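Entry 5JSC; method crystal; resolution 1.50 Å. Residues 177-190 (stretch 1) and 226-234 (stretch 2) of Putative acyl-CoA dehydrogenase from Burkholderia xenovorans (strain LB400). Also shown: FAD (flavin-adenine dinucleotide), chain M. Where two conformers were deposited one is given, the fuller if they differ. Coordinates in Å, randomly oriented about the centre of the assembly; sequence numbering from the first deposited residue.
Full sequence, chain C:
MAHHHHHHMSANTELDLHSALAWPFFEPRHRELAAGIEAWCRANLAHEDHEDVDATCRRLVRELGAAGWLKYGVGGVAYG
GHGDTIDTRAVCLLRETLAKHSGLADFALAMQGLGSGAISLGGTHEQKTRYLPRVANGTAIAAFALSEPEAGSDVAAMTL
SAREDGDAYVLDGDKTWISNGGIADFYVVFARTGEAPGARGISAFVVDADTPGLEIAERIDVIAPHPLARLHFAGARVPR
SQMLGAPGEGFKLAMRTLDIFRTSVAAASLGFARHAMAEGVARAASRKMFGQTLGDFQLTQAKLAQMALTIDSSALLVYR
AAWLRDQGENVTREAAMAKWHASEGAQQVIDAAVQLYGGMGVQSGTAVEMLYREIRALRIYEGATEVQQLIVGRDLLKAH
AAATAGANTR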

# COMPACT_ATOMS: atom_id res chain seq x y z
N TRP C 177 -32.03 0.62 0.31
CA TRP C 177 -30.98 1.62 0.08
C TRP C 177 -31.36 2.57 -1.04
O TRP C 177 -30.50 3.04 -1.79
CB TRP C 177 -29.61 1.00 -0.24
CG TRP C 177 -29.24 -0.20 0.59
CD1 TRP C 177 -29.06 -1.49 0.14
CD2 TRP C 177 -28.99 -0.23 2.00
NE1 TRP C 177 -28.73 -2.32 1.20
CE2 TRP C 177 -28.69 -1.57 2.34
CE3 TRP C 177 -29.01 0.74 3.00
CZ2 TRP C 177 -28.41 -1.95 3.65
CZ3 TRP C 177 -28.73 0.36 4.30
CH2 TRP C 177 -28.44 -0.98 4.62
N ILE C 178 -32.65 2.87 -1.19
CA ILE C 178 -33.11 3.60 -2.37
C ILE C 178 -32.94 5.09 -2.12
O ILE C 178 -33.62 5.67 -1.27
CB ILE C 178 -34.56 3.25 -2.73
CG1 ILE C 178 -34.68 1.75 -3.00
CG2 ILE C 178 -35.02 4.07 -3.94
CD1 ILE C 178 -33.61 1.21 -3.94
N SER C 179 -32.03 5.72 -2.88
CA SER C 179 -31.82 7.16 -2.80
C SER C 179 -33.08 7.92 -3.19
O SER C 179 -33.76 7.56 -4.16
CB SER C 179 -30.67 7.56 -3.71
OG SER C 179 -29.45 7.03 -3.23
N ASN C 180 -33.37 8.99 -2.45
CA ASN C 180 -34.62 9.75 -2.54
C ASN C 180 -35.83 8.92 -2.14
O ASN C 180 -36.98 9.35 -2.34
CB ASN C 180 -34.85 10.34 -3.95
CG ASN C 180 -33.90 11.49 -4.26
OD1 ASN C 180 -33.35 12.11 -3.35
ND2 ASN C 180 -33.72 11.78 -5.54
N GLY C 181 -35.62 7.73 -1.56
CA GLY C 181 -36.74 6.94 -1.10
C GLY C 181 -37.57 7.72 -0.10
O GLY C 181 -37.03 8.32 0.83
N GLY C 182 -38.89 7.73 -0.28
CA GLY C 182 -39.77 8.48 0.57
C GLY C 182 -40.10 9.88 0.07
O GLY C 182 -41.10 10.45 0.52
N ILE C 183 -39.29 10.44 -0.83
CA ILE C 183 -39.57 11.78 -1.34
C ILE C 183 -39.62 11.83 -2.86
O ILE C 183 -40.00 12.86 -3.44
CB ILE C 183 -38.56 12.81 -0.80
CG1 ILE C 183 -37.15 12.49 -1.27
CG2 ILE C 183 -38.64 12.90 0.72
CD1 ILE C 183 -36.16 13.46 -0.72
N ALA C 184 -39.24 10.74 -3.52
CA ALA C 184 -39.30 10.70 -4.98
C ALA C 184 -40.74 10.76 -5.48
O ALA C 184 -41.67 10.28 -4.83
CB ALA C 184 -38.63 9.44 -5.52
N ASP C 185 -40.91 11.35 -6.67
CA ASP C 185 -42.21 11.34 -7.33
C ASP C 185 -42.44 10.09 -8.16
O ASP C 185 -43.59 9.74 -8.44
CB ASP C 185 -42.35 12.59 -8.21
CG ASP C 185 -42.44 13.86 -7.38
OD1 ASP C 185 -43.46 14.02 -6.68
OD2 ASP C 185 -41.49 14.67 -7.39
N PHE C 186 -41.37 9.40 -8.54
CA PHE C 186 -41.48 8.12 -9.22
C PHE C 186 -40.20 7.35 -8.98
O PHE C 186 -39.15 7.93 -8.64
CB PHE C 186 -41.74 8.29 -10.73
CG PHE C 186 -40.58 8.92 -11.46
CD1 PHE C 186 -39.54 8.13 -11.95
CD2 PHE C 186 -40.52 10.30 -11.64
CE1 PHE C 186 -38.46 8.72 -12.61
CE2 PHE C 186 -39.46 10.88 -12.30
CZ PHE C 186 -38.42 10.09 -12.79
N TYR C 187 -40.29 6.04 -9.17
CA TYR C 187 -39.18 5.11 -9.03
C TYR C 187 -39.08 4.30 -10.31
O TYR C 187 -40.09 3.76 -10.77
CB TYR C 187 -39.41 4.16 -7.85
CG TYR C 187 -39.55 4.87 -6.53
CD1 TYR C 187 -40.78 5.33 -6.09
CD2 TYR C 187 -38.44 5.08 -5.72
CE1 TYR C 187 -40.90 5.99 -4.89
CE2 TYR C 187 -38.55 5.74 -4.52
CZ TYR C 187 -39.78 6.20 -4.10
OH TYR C 187 -39.87 6.87 -2.90
N VAL C 188 -37.89 4.23 -10.89
CA VAL C 188 -37.63 3.22 -11.92
C VAL C 188 -37.31 1.92 -11.18
O VAL C 188 -36.27 1.81 -10.51
CB VAL C 188 -36.49 3.62 -12.86
CG1 VAL C 188 -36.17 2.48 -13.82
CG2 VAL C 188 -36.88 4.86 -13.65
N VAL C 189 -38.20 0.93 -11.28
CA VAL C 189 -38.13 -0.29 -10.49
C VAL C 189 -37.79 -1.45 -11.41
O VAL C 189 -38.45 -1.64 -12.45
CB VAL C 189 -39.45 -0.57 -9.75
CG1 VAL C 189 -39.36 -1.85 -8.92
CG2 VAL C 189 -39.84 0.62 -8.87
N PHE C 190 -36.81 -2.27 -11.02
CA PHE C 190 -36.46 -3.47 -11.76
C PHE C 190 -37.00 -4.67 -11.01
O PHE C 190 -36.83 -4.77 -9.79
CB PHE C 190 -34.94 -3.56 -11.96
CG PHE C 190 -34.39 -2.40 -12.73
CD1 PHE C 190 -34.08 -1.21 -12.07
CD2 PHE C 190 -34.25 -2.46 -14.10
CE1 PHE C 190 -33.61 -0.11 -12.77
CE2 PHE C 190 -33.78 -1.37 -14.82
CZ PHE C 190 -33.46 -0.19 -14.15
PA FAD M . -23.42 -7.10 -1.05
O1A FAD M . -23.97 -7.35 -2.40
O2A FAD M . -23.82 -8.07 0.06
O5B FAD M . -21.84 -7.04 -1.17
C5B FAD M . -21.04 -6.92 0.02
C4B FAD M . -19.62 -6.72 -0.44
O4B FAD M . -19.19 -7.91 -1.14
C3B FAD M . -19.43 -5.63 -1.48
O3B FAD M . -19.41 -4.31 -0.92
C2B FAD M . -18.10 -6.04 -2.13
O2B FAD M . -17.01 -5.57 -1.33
C1B FAD M . -18.16 -7.57 -2.05
N9A FAD M . -18.46 -8.25 -3.31
C8A FAD M . -19.57 -8.09 -4.10
N7A FAD M . -19.61 -8.89 -5.13
C5A FAD M . -18.44 -9.64 -5.02
C6A FAD M . -17.90 -10.68 -5.80
N6A FAD M . -18.48 -11.15 -6.91
N1A FAD M . -16.72 -11.21 -5.40
C2A FAD M . -16.13 -10.72 -4.31
N3A FAD M . -16.55 -9.74 -3.50
C4A FAD M . -17.72 -9.24 -3.91
N1 FAD M . -29.20 0.98 -4.64
C2 FAD M . -30.21 1.28 -5.51
O2 FAD M . -30.81 0.39 -6.15
N3 FAD M . -30.60 2.58 -5.68
C4 FAD M . -30.05 3.67 -5.04
O4 FAD M . -30.54 4.79 -5.20
C4X FAD M . -28.98 3.36 -4.15
N5 FAD M . -28.45 4.34 -3.45
C5X FAD M . -27.55 4.01 -2.45
C6 FAD M . -27.11 5.02 -1.60
C7 FAD M . -26.29 4.74 -0.51
C7M FAD M . -25.87 5.85 0.41
C8 FAD M . -25.89 3.41 -0.28
C8M FAD M . -25.00 3.05 0.89
C9 FAD M . -26.31 2.40 -1.14
C9A FAD M . -27.15 2.69 -2.22
N10 FAD M . -27.68 1.68 -3.04
C10 FAD M . -28.62 1.98 -4.00
C1' FAD M . -27.34 0.28 -2.77
C2' FAD M . -25.96 -0.12 -3.29
O2' FAD M . -25.95 -0.18 -4.71
C3' FAD M . -25.59 -1.49 -2.72
O3' FAD M . -25.39 -1.29 -1.33
C4' FAD M . -24.33 -2.10 -3.34
O4' FAD M . -24.62 -2.52 -4.67
C5' FAD M . -23.81 -3.27 -2.53
O5' FAD M . -24.88 -4.23 -2.40
P FAD M . -25.14 -4.82 -0.91
O1P FAD M . -25.27 -3.72 0.09
O2P FAD M . -26.29 -5.77 -0.97
O3P FAD M . -23.81 -5.63 -0.57
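Stretch 2 (226-234) HPLARLHFA

Stretch 2 becomes an extended strand at Leu 228 and lies antiparallel to the strand through Ile 178 and Ser 179. Pro 227 leads into it as loop. The register is set by two bridges. Ile 178 pairs with Ala 229 as a hydrogen-bonded pair, with CA atoms 5.2 Å apart. Ser 179 pairs with Leu 228 as a non-hydrogen-bonded pair, with CA atoms 4.7 Å apart.

Three backbone hydrogen bonds join the stretches. Ile 178 N donates to Ala 229 O at 3.0 Å, and the bond is nearly straight. Ala 229 N returns the bond to Ile 178 O at 3.1 Å. Asn 180 N donates to Pro 227 O at 2.8 Å. Leu 228 CA also lies 3.3 Å from Ile 178 O in a CA-H...O contact.

Ile 178 O has a second donor. A type II turn runs from Ile 178 to Gly 181, and Gly 181 N donates to Ile 178 O at 2.9 Å. Within the turn, Asn 180 O accepts from Ile 183 N at 3.0 Å and from Ala 184 N at 2.9 Å. Gly 182 N is satisfied by the side chain of Tyr 187, donating to its OH at 2.9 Å. Asn 180 ND2 is bonded elsewhere in the structure.

Ser 179 N is not used by stretch 2. Ser 179 N donates to FAD O4 at 2.9 Å, and Ser 179 OG donates to FAD N5, also at 2.9 Å. Leu 228 lies on the same face of the sheet as Ser 179; its CD2 is 3.8 Å from Ser 179 OG and 3.7 Å from FAD C6.

Ile 178 and Ala 229 share the other face. Ala 229 CB packs 3.5 Å from Gly 181 C. A CB on Gly 181 would clash with Ala 229 CB, so the lack of a side chain permits this close fit.

Apolar side chains also pack across the stretches. Ile 183 CD1 meets Pro 227 CB at 3.5 Å. Leu 231 CD1 sits over one face of the Tyr 187 ring, 3.7 Å from Tyr 187 CD2, in a CH-pi contact. Leu 231 CD1 also approaches Ile 178 CG1 at 4.2 Å. Farther along, Val 189 CG2 touches Phe 233 CZ at 3.8 Å. Tyr 187 and Val 189 belong to the second strand of stretch 1, which meets stretch 2 through side chains alone.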

# COMPACT_ATOMS: atom_id res chain seq x y z
N HIS C 226 -28.49 11.21 3.78
CA HIS C 226 -29.19 11.56 2.55
C HIS C 226 -30.53 10.86 2.59
O HIS C 226 -30.70 9.89 3.33
CB HIS C 226 -28.40 11.12 1.30
CG HIS C 226 -27.08 11.81 1.14
ND1 HIS C 226 -26.97 13.15 0.84
CD2 HIS C 226 -25.81 11.34 1.24
CE1 HIS C 226 -25.70 13.48 0.77
NE2 HIS C 226 -24.97 12.40 1.00
N PRO C 227 -31.51 11.32 1.81
CA PRO C 227 -32.82 10.64 1.81
C PRO C 227 -32.70 9.23 1.25
O PRO C 227 -32.29 9.05 0.10
CB PRO C 227 -33.69 11.54 0.92
CG PRO C 227 -32.96 12.82 0.81
CD PRO C 227 -31.51 12.55 1.01
N LEU C 228 -33.06 8.24 2.07
CA LEU C 228 -32.92 6.84 1.71
C LEU C 228 -34.08 6.06 2.32
O LEU C 228 -34.53 6.37 3.42
CB LEU C 228 -31.60 6.24 2.23
CG LEU C 228 -30.28 6.46 1.50
CD1 LEU C 228 -29.14 5.98 2.38
CD2 LEU C 228 -30.29 5.70 0.20
N ALA C 229 -34.57 5.05 1.59
CA ALA C 229 -35.66 4.27 2.16
C ALA C 229 -35.61 2.82 1.71
O ALA C 229 -35.00 2.47 0.70
CB ALA C 229 -37.04 4.85 1.81
N ARG C 230 -36.28 1.98 2.50
CA ARG C 230 -36.67 0.64 2.09
C ARG C 230 -38.10 0.72 1.56
O ARG C 230 -38.98 1.27 2.23
CB ARG C 230 -36.58 -0.34 3.25
CG ARG C 230 -36.92 -1.79 2.91
CD ARG C 230 -36.48 -2.71 4.05
NE ARG C 230 -36.91 -4.09 3.87
CZ ARG C 230 -36.32 -5.15 4.45
NH1 ARG C 230 -35.27 -4.98 5.24
NH2 ARG C 230 -36.79 -6.37 4.22
N LEU C 231 -38.31 0.21 0.35
CA LEU C 231 -39.62 0.20 -0.28
C LEU C 231 -40.19 -1.20 -0.18
O LEU C 231 -39.52 -2.17 -0.56
CB LEU C 231 -39.52 0.59 -1.75
CG LEU C 231 -38.76 1.86 -2.10
CD1 LEU C 231 -38.78 2.04 -3.61
CD2 LEU C 231 -39.38 3.05 -1.40
N HIS C 232 -41.42 -1.31 0.30
CA HIS C 232 -42.12 -2.59 0.30
C HIS C 232 -43.26 -2.53 -0.71
O HIS C 232 -44.09 -1.62 -0.67
CB HIS C 232 -42.67 -2.93 1.69
CG HIS C 232 -43.43 -4.22 1.72
ND1 HIS C 232 -42.83 -5.44 1.51
CD2 HIS C 232 -44.75 -4.47 1.90
CE1 HIS C 232 -43.75 -6.39 1.58
NE2 HIS C 232 -44.92 -5.83 1.81
N PHE C 233 -43.29 -3.50 -1.61
CA PHE C 233 -44.33 -3.59 -2.63
C PHE C 233 -45.31 -4.66 -2.19
O PHE C 233 -44.97 -5.85 -2.14
CB PHE C 233 -43.72 -3.93 -3.99
CG PHE C 233 -42.84 -2.84 -4.55
CD1 PHE C 233 -41.56 -2.64 -4.06
CD2 PHE C 233 -43.30 -2.03 -5.58
CE1 PHE C 233 -40.75 -1.65 -4.58
CE2 PHE C 233 -42.49 -1.03 -6.10
CZ PHE C 233 -41.22 -0.84 -5.60
N ALA C 234 -46.53 -4.24 -1.86
CA ALA C 234 -47.57 -5.13 -1.36
C ALA C 234 -48.66 -5.21 -2.42
O ALA C 234 -49.68 -4.53 -2.35
CB ALA C 234 -48.12 -4.61 -0.02